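Local structure of hypothetical protein TM1070 (1NC7) at residues 27-32 with 111-116; 44-49 with 118-123; 50-55 with 78-83; 64-69 with 99-104. The protein is of unknown function but belongs to the sensory rhodopsin transducer family, forms an assembly of four chains and binds magnesium ions. One frame throughout, in Å; residues are numbered along the deposited sequence.

Contact 1. Residues 27-32 with 111-116; sequences RKWFFP and VVMQLS
Trp29 and Phe31 lay their rings against the backbone and side chains of strand 111-116. The two strands run in nearly the same direction, 6° apart, with their axes 7.7 Å from each other, and aromatic side chains span the distance. The polar part is small. Trp29 NE1 meets Val111 O at 2.9 Å near the plane of the indole, but the angle at hydrogen is only 128°, a weak bond; its stronger partner is Ala26 O. Two CH-pi contacts follow. Met113, a selenomethionine, sets CG over the five-membered ring of Trp29, 4.1 Å from the centroid, and its backbone N lies over the same indole. Leu115 CB sits 3.8 Å from the centroid of the Phe31 ring, over its face. The Met-aromatic contact is oblique: Met113 SE is 4.7 Å from the centroid of the Trp29 five-membered ring and touches Trp29 CB at 3.8 Å. Met113 reaches there because its CG lies beside its own backbone N (chi1 -61°) and the chain beyond is extended. Apolar contacts fill in the rest: Trp29 CH2 on Val112 CG1 (3.8 Å), and Phe31 CZ on Met113 CB (3.8 Å). Tyr133 of the third subunit meets Trp29 edge-to-face. Strand 124-135 lies between 28-34 and 110-121 in sheet order, and side chains bridge the two across it, consistent with a strongly curved sheet whose inner side they fill. Ile52 and Leu50 of strand 47-54 and Ile62 of strand 60-68 close round Met113, Val111 and Phe31.

Contact 2. Residues 44-49 with 118-123; sequences LVSHES and LDVGKN
His47 and Leu118 hold the tight part of this contact. They form an antiparallel hydrogen-bonded pair, His47 N giving to Leu118 O at 2.9 Å and Leu118 N to His47 O at 2.8 Å, and their side chains share one face of the sheet. Leu118 CB lies over the imidazole, 4.1 Å from its centroid, and Leu118 CD2 comes to 3.5 Å from His47 CE1. The ring is steered there by chi1 of 64°, with CG between the backbone N and the carbonyl carbon, and its rotation is fixed by a straight bond in the ring plane, His47 ND1 to Val45 O (2.8 Å, 178°). With alanine in place of His47, Val45 O would probably lose this donor and Leu118 CB and CD2 the ring they pack on. Strands 47-54 and 110-121 are antiparallel neighbours in the main sheet, and their pairing changes character at Ser46, where the strand breaks: Val120 N donates to the side chain, Ser46 OG, at 2.9 Å (168°) rather than to a backbone carbonyl. Ser46 OG also bonds Gly39 O, just ahead of strand 40-41, and Val120 CG1 packs on it at 3.5 Å. The solvent side is looser: exposed Leu44 brings its CD1 only to 4.2 Å from Leu118 CD2. Buried Asp119 turns instead to the subunit interface, where OD2 bonds Tyr125 OH of the second subunit, while OD1 bonds His124 NE2. Asp119 also packs on Thr126 of its own chain, a magnesium-binding position, though no magnesium ion is bound to this chain there.

Contact 3. Residues 50-55 with 78-83; sequences LCIMNT and VEISPM
Asn54 faces Ile80 and Ser81 where strand 50-54 passes over the end of strand 78-80, the two directions 43° apart. Asn54 CB rests 3.9 Å from Ile80 CG2 and 3.7 Å from Ser81 O. CG stands anti to the backbone N (chi1 179°), which carries the amide toward residues 78-83. At the tip, ND2 donates to Ile80 O at 3.0 Å; the acceptor lies close to the amide plane of Asn54, whereas the donor stands well above the carbonyl plane of Ile80. The same ND2 also bonds Glu58 O. The other branch, OD1, turns to Gly56 N and closes an Asx turn at the end of strand 47-54, so both ends of the amide are held and its flip is settled. Strands 74-80 and 84-89 are the outermost strands of the curled sheet within the chain, and residues 81-83 join them. Here the sheet folds over itself: Ile80 reaches across to Leu86 as well as to Ile52. Ile80 CD1 is wedged against Ile52, 3.3 Å from its CB, closer than usual for two carbons, so the exact place of that methyl is doubtful. Val78 CG2 makes a looser apolar contact with Ile52 CD1 (4.4 Å). At the other end Met83, a selenomethionine with a left-handed backbone, bends its chain at chi2 and chi3 and brings SE to 3.4 Å from Thr55 O. Leu67 of the third subunit packs on both Met83 and Thr55.

Contact 4. Residues 64-69 with 99-104; sequences ITFLFE and KPYSIM
Phe66 has CG beside its backbone N (chi1 -66°), while Tyr101 has CG between N and the carbonyl carbon (chi1 62°), and these turns run the two side chains alongside each other. The edge of Phe66 points at the face of Tyr101 in an offset edge-to-face pair, planes at 72° and centroids 5.5 Å apart. Ile103 CG1 touches the same Phe66 ring at CE1 (3.9 Å). Strands 60-68 and 101-107 are antiparallel neighbours: Thr65 with Met104 and Leu67 with Ser102 are hydrogen-bonded pairs with two backbone bonds each, and Phe66 with Ile103 is the non-hydrogen-bonded pair between them. Phe66, Tyr101 and Ile103 share one face; Thr65, Leu67, Ser102 and Met104 lie on the other, where Met53 and Met83 of the second subunit pack. Further on, extended Lys99 puts NZ over the Phe68 face, 4.7 Å from the centroid, a cation-pi contact, and NZ also bonds Ser71 OG. Glu69 OE1 lies 3.1 Å from Pro100 CG, while OE2 accepts from His87 N of the second subunit. Replacing Glu69 with alanine would probably leave that N-H without its carboxylate and take the carboxylate's cover from Pro100 CG. A water joins Glu69 N to Pro100 O.

From the N terminus, residues 27-32 open the longest-reaching contact in the chain order, contact 1, which closes on 111-116 and encloses contacts 3 and 4. Residues 44-49 then start contact 2, which closes later on 118-123; it crosses contact 1 and also encloses contacts 3 and 4. Those two cross in turn, since 64-69 lies between the halves of contact 3 and 78-83 between those of contact 4. Contacts 2 and 4 pair neighbouring strands, while contacts 1 and 3 join strands not adjacent in the curled sheet. Strands 47-54 and 110-121, which carry parts of contacts 1, 2 and 3, are antiparallel neighbours, and a probable backbone hydrogen bond from Ile103 N to Phe31 O links contacts 1 and 4.

Contact 1. Residues 27-32 with 111-116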
# COMPACT_ATOMS: atom_id res chain seq x y z
N ARG D 27 -12.52 -12.66 -7.30
CA ARG D 27 -12.41 -12.91 -8.73
C ARG D 27 -12.01 -11.70 -9.57
O ARG D 27 -11.61 -11.86 -10.72
CB ARG D 27 -13.72 -13.51 -9.25
CG ARG D 27 -13.93 -14.95 -8.78
CD ARG D 27 -15.19 -15.55 -9.38
NE ARG D 27 -15.15 -15.54 -10.84
CZ ARG D 27 -16.15 -15.95 -11.62
NH1 ARG D 27 -17.27 -16.42 -11.07
NH2 ARG D 27 -16.04 -15.90 -12.94
N LYS D 28 -12.12 -10.50 -9.01
CA LYS D 28 -11.76 -9.30 -9.76
C LYS D 28 -10.83 -8.39 -8.97
O LYS D 28 -11.07 -8.11 -7.80
CB LYS D 28 -13.02 -8.53 -10.16
CG LYS D 28 -13.95 -9.33 -11.06
CD LYS D 28 -15.11 -8.48 -11.56
CE LYS D 28 -16.09 -9.30 -12.37
NZ LYS D 28 -15.44 -9.98 -13.53
N TRP D 29 -9.76 -7.94 -9.63
CA TRP D 29 -8.77 -7.07 -9.01
C TRP D 29 -8.49 -5.85 -9.88
O TRP D 29 -8.48 -5.95 -11.11
CB TRP D 29 -7.47 -7.85 -8.75
CG TRP D 29 -7.65 -8.87 -7.69
CD1 TRP D 29 -8.17 -10.13 -7.82
CD2 TRP D 29 -7.40 -8.69 -6.29
NE1 TRP D 29 -8.27 -10.74 -6.59
CE2 TRP D 29 -7.80 -9.88 -5.64
CE3 TRP D 29 -6.88 -7.64 -5.53
CZ2 TRP D 29 -7.70 -10.04 -4.25
CZ3 TRP D 29 -6.78 -7.80 -4.15
CH2 TRP D 29 -7.19 -8.99 -3.53
N PHE D 30 -8.24 -4.71 -9.24
CA PHE D 30 -8.02 -3.45 -9.94
C PHE D 30 -6.81 -2.67 -9.43
O PHE D 30 -6.64 -2.51 -8.22
CB PHE D 30 -9.27 -2.58 -9.80
CG PHE D 30 -10.53 -3.25 -10.28
CD1 PHE D 30 -11.04 -2.97 -11.55
CD2 PHE D 30 -11.20 -4.17 -9.48
CE1 PHE D 30 -12.21 -3.61 -12.00
CE2 PHE D 30 -12.36 -4.81 -9.92
CZ PHE D 30 -12.86 -4.53 -11.18
N PHE D 31 -6.00 -2.18 -10.36
CA PHE D 31 -4.81 -1.40 -10.03
C PHE D 31 -4.77 -0.16 -10.93
O PHE D 31 -4.37 -0.23 -12.09
CB PHE D 31 -3.55 -2.24 -10.27
CG PHE D 31 -3.44 -3.43 -9.37
CD1 PHE D 31 -2.89 -3.30 -8.10
CD2 PHE D 31 -3.91 -4.67 -9.78
CE1 PHE D 31 -2.82 -4.40 -7.24
CE2 PHE D 31 -3.85 -5.77 -8.94
CZ PHE D 31 -3.30 -5.64 -7.67
N PRO D 32 -5.18 1.00 -10.39
CA PRO D 32 -5.18 2.23 -11.19
C PRO D 32 -3.85 2.79 -11.67
O PRO D 32 -3.79 3.36 -12.76
CB PRO D 32 -5.92 3.22 -10.29
CG PRO D 32 -6.83 2.35 -9.48
CD PRO D 32 -5.93 1.19 -9.14
N VAL D 111 -8.62 -15.37 -6.32
CA VAL D 111 -7.17 -15.25 -6.21
C VAL D 111 -6.88 -13.94 -5.47
O VAL D 111 -7.80 -13.21 -5.13
CB VAL D 111 -6.48 -15.20 -7.61
CG1 VAL D 111 -6.67 -16.54 -8.32
CG2 VAL D 111 -7.05 -14.07 -8.44
N VAL D 112 -5.60 -13.67 -5.21
CA VAL D 112 -5.23 -12.43 -4.54
C VAL D 112 -4.13 -11.80 -5.37
O VAL D 112 -3.25 -12.50 -5.88
CB VAL D 112 -4.71 -12.67 -3.10
CG1 VAL D 112 -4.44 -11.33 -2.43
CG2 VAL D 112 -5.74 -13.46 -2.30
N MSE D 113 -4.18 -10.48 -5.53
CA MSE D 113 -3.18 -9.79 -6.34
C MSE D 113 -2.57 -8.56 -5.70
O MSE D 113 -3.21 -7.87 -4.90
CB MSE D 113 -3.79 -9.39 -7.68
CG MSE D 113 -4.26 -10.56 -8.51
SE MSE D 113 -4.74 -10.01 -10.29
CE MSE D 113 -5.96 -11.44 -10.70
N GLN D 114 -1.33 -8.29 -6.09
CA GLN D 114 -0.57 -7.15 -5.59
C GLN D 114 0.27 -6.63 -6.76
O GLN D 114 0.77 -7.42 -7.56
CB GLN D 114 0.35 -7.62 -4.46
CG GLN D 114 1.14 -6.52 -3.75
CD GLN D 114 1.94 -7.06 -2.57
OE1 GLN D 114 1.69 -8.16 -2.08
NE2 GLN D 114 2.91 -6.28 -2.10
N LEU D 115 0.41 -5.31 -6.87
CA LEU D 115 1.20 -4.73 -7.95
C LEU D 115 2.38 -3.95 -7.38
O LEU D 115 2.21 -3.10 -6.50
CB LEU D 115 0.35 -3.78 -8.81
CG LEU D 115 1.05 -3.12 -10.00
CD1 LEU D 115 1.45 -4.18 -11.02
CD2 LEU D 115 0.12 -2.09 -10.64
N SER D 116 3.57 -4.23 -7.90
CA SER D 116 4.77 -3.55 -7.44
C SER D 116 5.54 -2.98 -8.61
O SER D 116 5.55 -3.56 -9.69
CB SER D 116 5.65 -4.52 -6.66
OG SER D 116 4.92 -5.09 -5.60

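Contact 2. Residues 44-49 with 118-123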
# COMPACT_ATOMS: atom_id res chain seq x y z
N LEU D 44 19.26 -5.45 -14.00
CA LEU D 44 17.89 -5.00 -13.80
C LEU D 44 17.39 -3.92 -14.75
O LEU D 44 18.13 -3.05 -15.19
CB LEU D 44 17.71 -4.49 -12.37
CG LEU D 44 17.96 -5.46 -11.21
CD1 LEU D 44 17.77 -4.71 -9.90
CD2 LEU D 44 17.01 -6.64 -11.30
N VAL D 45 16.10 -4.00 -15.06
CA VAL D 45 15.44 -3.02 -15.91
C VAL D 45 14.20 -2.61 -15.13
O VAL D 45 13.66 -3.40 -14.36
CB VAL D 45 15.01 -3.63 -17.27
CG1 VAL D 45 16.23 -4.08 -18.06
CG2 VAL D 45 14.06 -4.80 -17.04
N SER D 46 13.78 -1.37 -15.30
CA SER D 46 12.58 -0.89 -14.61
C SER D 46 11.41 -1.74 -15.07
O SER D 46 11.34 -2.14 -16.23
CB SER D 46 12.33 0.58 -14.95
OG SER D 46 13.35 1.41 -14.43
N HIS D 47 10.49 -2.02 -14.16
CA HIS D 47 9.35 -2.85 -14.53
C HIS D 47 8.28 -2.82 -13.46
O HIS D 47 8.41 -2.15 -12.44
CB HIS D 47 9.79 -4.30 -14.71
CG HIS D 47 10.30 -4.94 -13.45
ND1 HIS D 47 11.60 -4.83 -13.03
CD2 HIS D 47 9.66 -5.67 -12.50
CE1 HIS D 47 11.75 -5.46 -11.88
NE2 HIS D 47 10.59 -5.98 -11.54
N GLU D 48 7.20 -3.54 -13.73
CA GLU D 48 6.11 -3.68 -12.78
C GLU D 48 5.86 -5.17 -12.76
O GLU D 48 5.97 -5.85 -13.78
CB GLU D 48 4.85 -2.95 -13.23
CG GLU D 48 4.95 -1.45 -13.14
CD GLU D 48 3.60 -0.77 -13.10
OE1 GLU D 48 2.70 -1.18 -13.86
OE2 GLU D 48 3.42 0.17 -12.30
N SER D 49 5.55 -5.68 -11.57
CA SER D 49 5.26 -7.09 -11.42
C SER D 49 3.86 -7.23 -10.86
O SER D 49 3.57 -6.71 -9.77
CB SER D 49 6.26 -7.77 -10.48
OG SER D 49 7.55 -7.83 -11.06
N LEU D 118 9.31 -1.28 -9.91
CA LEU D 118 10.73 -1.03 -9.68
C LEU D 118 11.10 0.04 -10.70
O LEU D 118 10.99 -0.18 -11.91
CB LEU D 118 11.59 -2.27 -9.92
CG LEU D 118 13.09 -1.96 -9.91
CD1 LEU D 118 13.54 -1.57 -8.51
CD2 LEU D 118 13.88 -3.17 -10.40
N ASP D 119 11.52 1.20 -10.21
CA ASP D 119 11.92 2.30 -11.07
C ASP D 119 13.41 2.43 -10.81
O ASP D 119 13.82 2.85 -9.72
CB ASP D 119 11.20 3.58 -10.67
CG ASP D 119 11.35 4.69 -11.70
OD1 ASP D 119 12.31 4.64 -12.50
OD2 ASP D 119 10.52 5.62 -11.70
N VAL D 120 14.22 2.04 -11.78
CA VAL D 120 15.67 2.08 -11.61
C VAL D 120 16.38 2.77 -12.77
O VAL D 120 15.87 2.84 -13.88
CB VAL D 120 16.22 0.65 -11.45
CG1 VAL D 120 15.98 -0.14 -12.73
CG2 VAL D 120 17.70 0.69 -11.11
N GLY D 121 17.56 3.30 -12.47
CA GLY D 121 18.35 3.97 -13.48
C GLY D 121 19.78 4.04 -12.98
O GLY D 121 20.08 3.50 -11.92
N LYS D 122 20.65 4.69 -13.73
CA LYS D 122 22.04 4.79 -13.30
C LYS D 122 22.15 5.49 -11.96
O LYS D 122 23.00 5.14 -11.14
CB LYS D 122 22.87 5.55 -14.34
CG LYS D 122 24.33 5.69 -13.96
CD LYS D 122 25.15 6.33 -15.07
CE LYS D 122 26.61 6.43 -14.67
NZ LYS D 122 27.16 5.09 -14.30
N ASN D 123 21.27 6.46 -11.72
CA ASN D 123 21.31 7.23 -10.47
C ASN D 123 20.09 7.15 -9.55
O ASN D 123 19.85 8.07 -8.76
CB ASN D 123 21.62 8.70 -10.78
CG ASN D 123 23.02 8.90 -11.32
OD1 ASN D 123 23.37 8.38 -12.38
ND2 ASN D 123 23.84 9.65 -10.59

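Contact 3. Residues 50-55 with 78-83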
# COMPACT_ATOMS: atom_id res chain seq x y z
N LEU D 50 2.98 -7.88 -11.61
CA LEU D 50 1.63 -8.12 -11.14
C LEU D 50 1.73 -9.48 -10.49
O LEU D 50 1.88 -10.50 -11.17
CB LEU D 50 0.64 -8.16 -12.31
CG LEU D 50 -0.81 -8.47 -11.92
CD1 LEU D 50 -1.33 -7.40 -10.96
CD2 LEU D 50 -1.68 -8.53 -13.17
N CYS D 51 1.68 -9.50 -9.17
CA CYS D 51 1.82 -10.75 -8.44
C CYS D 51 0.46 -11.33 -8.09
O CYS D 51 -0.39 -10.65 -7.52
CB CYS D 51 2.67 -10.52 -7.19
SG CYS D 51 4.29 -9.84 -7.64
N ILE D 52 0.28 -12.59 -8.45
CA ILE D 52 -0.97 -13.30 -8.24
C ILE D 52 -0.74 -14.60 -7.50
O ILE D 52 0.24 -15.31 -7.75
CB ILE D 52 -1.62 -13.63 -9.60
CG1 ILE D 52 -1.63 -12.39 -10.50
CG2 ILE D 52 -3.03 -14.17 -9.39
CD1 ILE D 52 -2.08 -12.67 -11.92
N MSE D 53 -1.64 -14.92 -6.57
CA MSE D 53 -1.53 -16.17 -5.84
C MSE D 53 -2.86 -16.91 -5.89
O MSE D 53 -3.93 -16.30 -5.85
CB MSE D 53 -1.11 -15.92 -4.38
CG MSE D 53 -2.08 -15.10 -3.55
SE MSE D 53 -1.35 -14.63 -1.81
CE MSE D 53 -1.17 -16.42 -1.09
N ASN D 54 -2.76 -18.22 -6.02
CA ASN D 54 -3.93 -19.09 -6.10
C ASN D 54 -3.80 -20.13 -4.99
O ASN D 54 -2.96 -21.02 -5.06
CB ASN D 54 -3.97 -19.78 -7.46
CG ASN D 54 -5.15 -20.73 -7.61
OD1 ASN D 54 -6.04 -20.78 -6.76
ND2 ASN D 54 -5.17 -21.48 -8.71
N THR D 55 -4.63 -20.01 -3.95
CA THR D 55 -4.60 -20.94 -2.83
C THR D 55 -5.67 -22.01 -2.97
O THR D 55 -5.84 -22.84 -2.08
CB THR D 55 -4.83 -20.21 -1.49
OG1 THR D 55 -6.15 -19.66 -1.47
CG2 THR D 55 -3.82 -19.09 -1.31
N VAL D 78 -3.41 -15.25 -18.64
CA VAL D 78 -2.43 -16.04 -17.92
C VAL D 78 -3.17 -17.10 -17.11
O VAL D 78 -4.37 -16.99 -16.88
CB VAL D 78 -1.57 -15.19 -16.94
CG1 VAL D 78 -0.88 -14.06 -17.69
CG2 VAL D 78 -2.43 -14.65 -15.81
N GLU D 79 -2.45 -18.13 -16.69
CA GLU D 79 -3.04 -19.19 -15.89
C GLU D 79 -2.13 -19.47 -14.70
O GLU D 79 -0.91 -19.35 -14.81
CB GLU D 79 -3.22 -20.47 -16.71
CG GLU D 79 -4.10 -20.29 -17.94
CD GLU D 79 -4.42 -21.61 -18.61
OE1 GLU D 79 -3.49 -22.42 -18.83
OE2 GLU D 79 -5.61 -21.84 -18.93
N ILE D 80 -2.73 -19.82 -13.57
CA ILE D 80 -1.97 -20.13 -12.37
C ILE D 80 -2.52 -21.39 -11.72
O ILE D 80 -3.69 -21.45 -11.36
CB ILE D 80 -2.02 -18.97 -11.37
CG1 ILE D 80 -1.56 -17.69 -12.05
CG2 ILE D 80 -1.14 -19.29 -10.16
CD1 ILE D 80 -1.59 -16.49 -11.15
N SER D 81 -1.65 -22.38 -11.58
CA SER D 81 -2.03 -23.66 -11.00
C SER D 81 -2.35 -23.56 -9.51
O SER D 81 -2.01 -22.57 -8.86
CB SER D 81 -0.90 -24.68 -11.22
OG SER D 81 -0.60 -24.79 -12.60
N PRO D 82 -3.03 -24.58 -8.96
CA PRO D 82 -3.40 -24.60 -7.54
C PRO D 82 -2.19 -24.48 -6.61
O PRO D 82 -1.14 -25.07 -6.87
CB PRO D 82 -4.09 -25.95 -7.40
CG PRO D 82 -4.71 -26.16 -8.75
CD PRO D 82 -3.60 -25.73 -9.67
N MSE D 83 -2.36 -23.72 -5.54
CA MSE D 83 -1.30 -23.51 -4.55
C MSE D 83 0.01 -23.05 -5.17
O MSE D 83 1.08 -23.58 -4.85
CB MSE D 83 -1.09 -24.80 -3.75
CG MSE D 83 -2.28 -25.18 -2.87
SE MSE D 83 -2.63 -23.89 -1.45
CE MSE D 83 -1.33 -24.50 -0.17

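Contact 4. Residues 64-69 with 99-104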
# COMPACT_ATOMS: atom_id res chain seq x y z
N ILE D 64 -6.43 -10.31 -18.16
CA ILE D 64 -5.89 -9.04 -17.69
C ILE D 64 -6.11 -7.94 -18.72
O ILE D 64 -5.55 -7.99 -19.81
CB ILE D 64 -4.37 -9.15 -17.43
CG1 ILE D 64 -4.08 -10.37 -16.54
CG2 ILE D 64 -3.87 -7.87 -16.77
CD1 ILE D 64 -2.61 -10.65 -16.36
N THR D 65 -6.91 -6.95 -18.34
CA THR D 65 -7.21 -5.83 -19.23
C THR D 65 -6.43 -4.58 -18.85
O THR D 65 -6.43 -4.15 -17.70
CB THR D 65 -8.71 -5.50 -19.20
OG1 THR D 65 -9.46 -6.66 -19.60
CG2 THR D 65 -9.03 -4.35 -20.15
N PHE D 66 -5.76 -3.99 -19.84
CA PHE D 66 -4.99 -2.78 -19.65
C PHE D 66 -5.75 -1.61 -20.27
O PHE D 66 -6.10 -1.65 -21.45
CB PHE D 66 -3.62 -2.92 -20.31
CG PHE D 66 -2.74 -3.95 -19.67
CD1 PHE D 66 -1.89 -3.61 -18.62
CD2 PHE D 66 -2.79 -5.27 -20.10
CE1 PHE D 66 -1.10 -4.58 -18.00
CE2 PHE D 66 -2.00 -6.25 -19.49
CZ PHE D 66 -1.16 -5.90 -18.44
N LEU D 67 -6.03 -0.60 -19.46
CA LEU D 67 -6.74 0.60 -19.91
C LEU D 67 -5.73 1.73 -20.02
O LEU D 67 -4.81 1.82 -19.20
CB LEU D 67 -7.83 0.99 -18.91
CG LEU D 67 -8.92 -0.02 -18.57
CD1 LEU D 67 -9.90 0.61 -17.60
CD2 LEU D 67 -9.63 -0.48 -19.84
N PHE D 68 -5.89 2.58 -21.02
CA PHE D 68 -4.97 3.69 -21.23
C PHE D 68 -5.69 5.03 -21.15
O PHE D 68 -6.91 5.07 -21.01
CB PHE D 68 -4.27 3.51 -22.58
CG PHE D 68 -3.46 2.25 -22.66
CD1 PHE D 68 -2.18 2.20 -22.13
CD2 PHE D 68 -4.01 1.09 -23.19
CE1 PHE D 68 -1.45 1.01 -22.14
CE2 PHE D 68 -3.29 -0.11 -23.20
CZ PHE D 68 -2.01 -0.15 -22.67
N GLU D 69 -4.94 6.12 -21.22
CA GLU D 69 -5.54 7.44 -21.14
C GLU D 69 -6.21 7.89 -22.43
O GLU D 69 -7.28 8.49 -22.39
CB GLU D 69 -4.50 8.48 -20.73
CG GLU D 69 -3.90 8.25 -19.35
CD GLU D 69 -3.11 9.45 -18.86
OE1 GLU D 69 -2.19 9.89 -19.58
OE2 GLU D 69 -3.40 9.94 -17.74
N LYS D 99 4.14 4.86 -20.61
CA LYS D 99 2.77 5.15 -21.02
C LYS D 99 1.86 4.75 -19.86
O LYS D 99 1.73 3.57 -19.54
CB LYS D 99 2.41 4.35 -22.27
CG LYS D 99 1.02 4.66 -22.82
CD LYS D 99 0.75 3.90 -24.11
CE LYS D 99 -0.57 4.34 -24.73
NZ LYS D 99 -0.84 3.65 -26.02
N PRO D 100 1.21 5.73 -19.23
CA PRO D 100 0.32 5.42 -18.11
C PRO D 100 -0.82 4.49 -18.49
O PRO D 100 -1.37 4.57 -19.58
CB PRO D 100 -0.18 6.80 -17.67
CG PRO D 100 -0.13 7.60 -18.93
CD PRO D 100 1.19 7.17 -19.53
N TYR D 101 -1.17 3.59 -17.57
CA TYR D 101 -2.26 2.66 -17.80
C TYR D 101 -2.84 2.21 -16.47
O TYR D 101 -2.36 2.61 -15.40
CB TYR D 101 -1.77 1.45 -18.61
CG TYR D 101 -0.70 0.60 -17.95
CD1 TYR D 101 -1.03 -0.39 -17.02
CD2 TYR D 101 0.65 0.79 -18.25
CE1 TYR D 101 -0.05 -1.18 -16.42
CE2 TYR D 101 1.64 0.00 -17.65
CZ TYR D 101 1.28 -0.97 -16.75
OH TYR D 101 2.27 -1.74 -16.16
N SER D 102 -3.91 1.43 -16.53
CA SER D 102 -4.56 0.89 -15.34
C SER D 102 -4.85 -0.57 -15.65
O SER D 102 -4.94 -0.95 -16.82
CB SER D 102 -5.86 1.63 -15.03
OG SER D 102 -5.60 2.96 -14.63
N ILE D 103 -5.00 -1.37 -14.61
CA ILE D 103 -5.24 -2.80 -14.79
C ILE D 103 -6.50 -3.33 -14.14
O ILE D 103 -6.79 -3.02 -12.98
CB ILE D 103 -4.07 -3.63 -14.18
CG1 ILE D 103 -2.73 -3.18 -14.78
CG2 ILE D 103 -4.30 -5.11 -14.42
CD1 ILE D 103 -1.53 -3.82 -14.09
N MSE D 104 -7.26 -4.12 -14.89
CA MSE D 104 -8.44 -4.79 -14.36
C MSE D 104 -8.15 -6.26 -14.65
O MSE D 104 -7.87 -6.63 -15.79
CB MSE D 104 -9.72 -4.38 -15.07
CG MSE D 104 -10.87 -5.34 -14.74
SE MSE D 104 -12.59 -4.87 -15.47
CE MSE D 104 -12.21 -5.15 -17.35
O HOH W 1 -1.98 6.17 -21.61